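Local atomic coordinates of enoyl-acyl carrier protein reductase (Uncultured bacterium, PDB entry 6KIA), a protein that probably catalyses the NADH-dependent reduction of the enoyl-acyl carrier protein double bond in fatty acid synthesis and is linked to triclosan resistance. Residues 88-93 against 202-207. Sequence-based numbering, arbitrary orientation.
With NAI (1,4-dihydronicotinamide adenine dinucleotide), chain D.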
loop_
_atom_site.group_PDB
_atom_site.type_symbol
_atom_site.label_atom_id
_atom_site.label_comp_id
_atom_site.label_asym_id
_atom_site.label_seq_id
_atom_site.Cartn_x
_atom_site.Cartn_y
_atom_site.Cartn_z
ATOM N N ALA A 88 1.913 -14.689 -3.118
ATOM C CA ALA A 88 3.319 -14.322 -3.259
ATOM C C ALA A 88 4.088 -14.597 -1.983
ATOM O O ALA A 88 3.499 -14.883 -0.945
ATOM C CB ALA A 88 3.467 -12.885 -3.649
ATOM N N GLY A 89 5.411 -14.516 -2.077
ATOM C CA GLY A 89 6.273 -14.808 -0.945
ATOM C C GLY A 89 6.664 -16.267 -0.951
ATOM O O GLY A 89 6.078 -17.087 -1.662
ATOM N N PHE A 90 7.652 -16.609 -0.130
ATOM C CA PHE A 90 8.151 -17.978 -0.109
ATOM C C PHE A 90 8.234 -18.508 1.313
ATOM O O PHE A 90 8.825 -19.554 1.546
ATOM C CB PHE A 90 9.523 -18.061 -0.802
ATOM C CG PHE A 90 10.592 -17.214 -0.155
ATOM C CD1 PHE A 90 10.695 -15.858 -0.446
ATOM C CD2 PHE A 90 11.510 -17.776 0.729
ATOM C CE1 PHE A 90 11.674 -15.069 0.137
ATOM C CE2 PHE A 90 12.489 -16.997 1.330
ATOM C CZ PHE A 90 12.578 -15.639 1.042
ATOM N N ASP A 91 7.617 -17.804 2.262
ATOM C CA ASP A 91 7.743 -18.191 3.673
ATOM C C ASP A 91 7.155 -19.575 3.992
ATOM O O ASP A 91 7.556 -20.209 4.974
ATOM C CB ASP A 91 7.086 -17.133 4.561
ATOM C CG ASP A 91 5.705 -16.757 4.088
ATOM O OD1 ASP A 91 5.582 -16.049 3.050
ATOM O OD2 ASP A 91 4.742 -17.164 4.766
ATOM N N LEU A 92 6.241 -20.066 3.153
ATOM C CA LEU A 92 5.668 -21.402 3.360
ATOM C C LEU A 92 5.958 -22.318 2.168
ATOM O O LEU A 92 5.241 -23.290 1.914
ATOM C CB LEU A 92 4.154 -21.305 3.608
ATOM C CG LEU A 92 3.745 -20.677 4.954
ATOM C CD1 LEU A 92 2.243 -20.427 5.049
ATOM C CD2 LEU A 92 4.241 -21.488 6.160
ATOM N N ASP A 93 7.015 -22.007 1.427
ATOM C CA ASP A 93 7.429 -22.868 0.323
ATOM C C ASP A 93 8.667 -23.712 0.659
ATOM O O ASP A 93 9.565 -23.263 1.368
ATOM C CB ASP A 93 7.698 -22.020 -0.917
ATOM C CG ASP A 93 6.417 -21.512 -1.555
ATOM O OD1 ASP A 93 6.154 -20.285 -1.482
ATOM O OD2 ASP A 93 5.662 -22.350 -2.101
ATOM N N LEU A 202 12.976 -9.230 5.152
ATOM C CA LEU A 202 13.245 -8.276 4.070
ATOM C C LEU A 202 13.299 -8.959 2.694
ATOM O O LEU A 202 12.873 -8.381 1.703
ATOM C CB LEU A 202 14.558 -7.532 4.334
ATOM C CG LEU A 202 14.560 -6.446 5.415
ATOM C CD1 LEU A 202 15.991 -6.042 5.708
ATOM C CD2 LEU A 202 13.777 -5.243 4.955
ATOM N N MET A 203 13.855 -10.178 2.631
ATOM C CA MET A 203 13.823 -10.939 1.373
ATOM C C MET A 203 12.368 -11.215 0.934
ATOM O O MET A 203 11.993 -11.071 -0.258
ATOM C CB MET A 203 14.592 -12.250 1.542
ATOM C CG MET A 203 16.052 -12.032 1.837
ATOM S SD MET A 203 16.890 -13.593 2.160
ATOM C CE MET A 203 16.046 -14.671 1.030
ATOM N N ASN A 204 11.543 -11.597 1.907
ATOM C CA ASN A 204 10.145 -11.876 1.592
ATOM C C ASN A 204 9.404 -10.609 1.161
ATOM O O ASN A 204 8.578 -10.649 0.244
ATOM C CB ASN A 204 9.441 -12.513 2.790
ATOM C CG ASN A 204 8.428 -13.568 2.374
ATOM O OD1 ASN A 204 8.562 -14.206 1.320
ATOM N ND2 ASN A 204 7.411 -13.754 3.195
ATOM N N PHE A 205 9.721 -9.486 1.806
ATOM C CA PHE A 205 9.148 -8.186 1.440
ATOM C C PHE A 205 9.506 -7.858 -0.008
ATOM O O PHE A 205 8.644 -7.441 -0.792
ATOM C CB PHE A 205 9.665 -7.043 2.339
ATOM C CG PHE A 205 9.053 -6.980 3.729
ATOM C CD1 PHE A 205 8.180 -7.947 4.193
ATOM C CD2 PHE A 205 9.386 -5.918 4.575
ATOM C CE1 PHE A 205 7.646 -7.850 5.497
ATOM C CE2 PHE A 205 8.859 -5.813 5.877
ATOM C CZ PHE A 205 7.993 -6.781 6.328
ATOM N N ASP A 206 10.775 -8.029 -0.380
ATOM C CA ASP A 206 11.142 -7.774 -1.775
ATOM C C ASP A 206 10.291 -8.630 -2.700
ATOM O O ASP A 206 9.811 -8.137 -3.734
ATOM C CB ASP A 206 12.620 -8.059 -2.044
ATOM C CG ASP A 206 13.531 -6.883 -1.737
ATOM O OD1 ASP A 206 13.051 -5.794 -1.350
ATOM O OD2 ASP A 206 14.763 -7.061 -1.883
ATOM N N GLU A 207 10.080 -9.899 -2.342
ATOM C CA GLU A 207 9.308 -10.769 -3.241
ATOM C C GLU A 207 7.842 -10.312 -3.393
ATOM O O GLU A 207 7.318 -10.189 -4.523
ATOM C CB GLU A 207 9.330 -12.223 -2.756
ATOM C CG GLU A 207 10.638 -12.971 -2.939
ATOM C CD GLU A 207 11.256 -12.812 -4.316
ATOM O OE1 GLU A 207 10.506 -12.668 -5.311
ATOM O OE2 GLU A 207 12.501 -12.903 -4.412
HETATM P PA NAI D . -4.773 -4.047 2.150
HETATM O O1A NAI D . -6.214 -3.792 1.828
HETATM O O2A NAI D . -4.482 -5.007 3.287
HETATM O O5B NAI D . -4.070 -4.510 0.802
HETATM C C5B NAI D . -2.973 -5.400 0.852
HETATM C C4B NAI D . -2.903 -5.974 -0.596
HETATM O O4B NAI D . -1.624 -6.851 -0.623
HETATM C C3B NAI D . -3.900 -6.731 -0.886
HETATM O O3B NAI D . -4.359 -6.546 -2.287
HETATM C C2B NAI D . -3.339 -8.271 -0.667
HETATM O O2B NAI D . -4.211 -9.217 -1.389
HETATM C C1B NAI D . -2.131 -8.215 -1.106
HETATM N N9A NAI D . -1.244 -9.154 -0.389
HETATM C C8A NAI D . -0.790 -9.248 0.873
HETATM N N7A NAI D . -0.013 -10.326 0.953
HETATM C C5A NAI D . 0.023 -10.903 -0.271
HETATM C C6A NAI D . 0.700 -12.049 -0.661
HETATM N N6A NAI D . 1.551 -12.979 0.029
HETATM N N1A NAI D . 0.589 -12.447 -1.939
HETATM C C2A NAI D . -0.184 -11.736 -2.819
HETATM N N3A NAI D . -0.856 -10.589 -2.428
HETATM C C4A NAI D . -0.740 -10.189 -1.123
HETATM O O3 NAI D . -3.995 -2.646 2.559
HETATM P PN NAI D . -3.535 -1.415 1.623
HETATM O O1N NAI D . -4.709 -0.850 0.886
HETATM O O2N NAI D . -2.902 -0.446 2.608
HETATM O O5D NAI D . -2.447 -1.980 0.603
HETATM C C5D NAI D . -2.601 -1.841 -0.800
HETATM C C4D NAI D . -1.330 -1.152 -1.345
HETATM O O4D NAI D . -1.317 0.099 -0.928
HETATM C C3D NAI D . -0.074 -1.792 -0.758
HETATM O O3D NAI D . 0.878 -2.062 -1.731
HETATM C C2D NAI D . 0.441 -0.664 0.162
HETATM O O2D NAI D . 1.870 -0.881 0.438
HETATM C C1D NAI D . 0.168 0.430 -0.498
HETATM N N1N NAI D . 0.162 1.634 0.333
HETATM C C2N NAI D . -0.436 1.661 1.575
HETATM C C3N NAI D . -0.361 2.820 2.359
HETATM C C7N NAI D . -1.044 2.894 3.724
HETATM O O7N NAI D . -0.728 3.761 4.536
HETATM N N7N NAI D . -2.057 1.951 4.036
HETATM C C4N NAI D . 0.284 3.962 1.908
HETATM C C5N NAI D . 0.842 3.940 0.625
HETATM C C6N NAI D . 0.780 2.776 -0.149
#
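The amide of Asn204, on helix 196-219, reads two successive residues of the loop, one with each of its polar atoms. OD1 accepts the backbone N-H of Phe90 at 3.0 Å between OD1 and N. The donor lies in the carbonyl plane, on a lone pair. ND2 donates a hydrogen bond to Asp91 OD1, at 2.9 Å. Asp91 OD1 lies close to the amide plane of Asn204, but ND2 meets OD1 from above the carboxylate plane, and the two flat groups stand 73° apart. ND2 also bonds to Gly164 O, so both ends of the amide are held and its rotation is fixed. The chi1 of -143° that aims it at the loop is off the usual staggered positions.

Gly89 CA lies 3.3 Å from Asn204 OD1, so the backbone passes close against the amide. The positive phi of Gly89 is readily adopted by glycine. With chi1 at 60°, Phe90 CG is tucked between its own N and C atoms. This sends the ring alongside the Asn204 side chain, nearly perpendicular to its amide. Glu207 CG meets the ring edge at CD1, at 3.8 Å. At the tip of the ring, Met203 CE packs on Phe90 CZ at 3.6 Å. The Glu207 carboxylate turns elsewhere: OE2 forms a salt bridge with Arg127 and OE1 a hydrogen bond with Asn211.

From Phe90 to Asp93 the loop makes a type I beta turn, closed by the hydrogen bond from Asp93 N to Phe90 O. Two residues before the turn, Ala88 grips the adenine of NADH with its backbone: N donates to N1A, and O accepts from N6A, both at 2.9 Å. Asn204 is thus a second-shell residue, tying the loop to the helix next to this grip. Recognition of the adenine edge by main chain in the loop after a parallel strand, here 80-83, is characteristic of the dinucleotide site of Rossmann-type reductases.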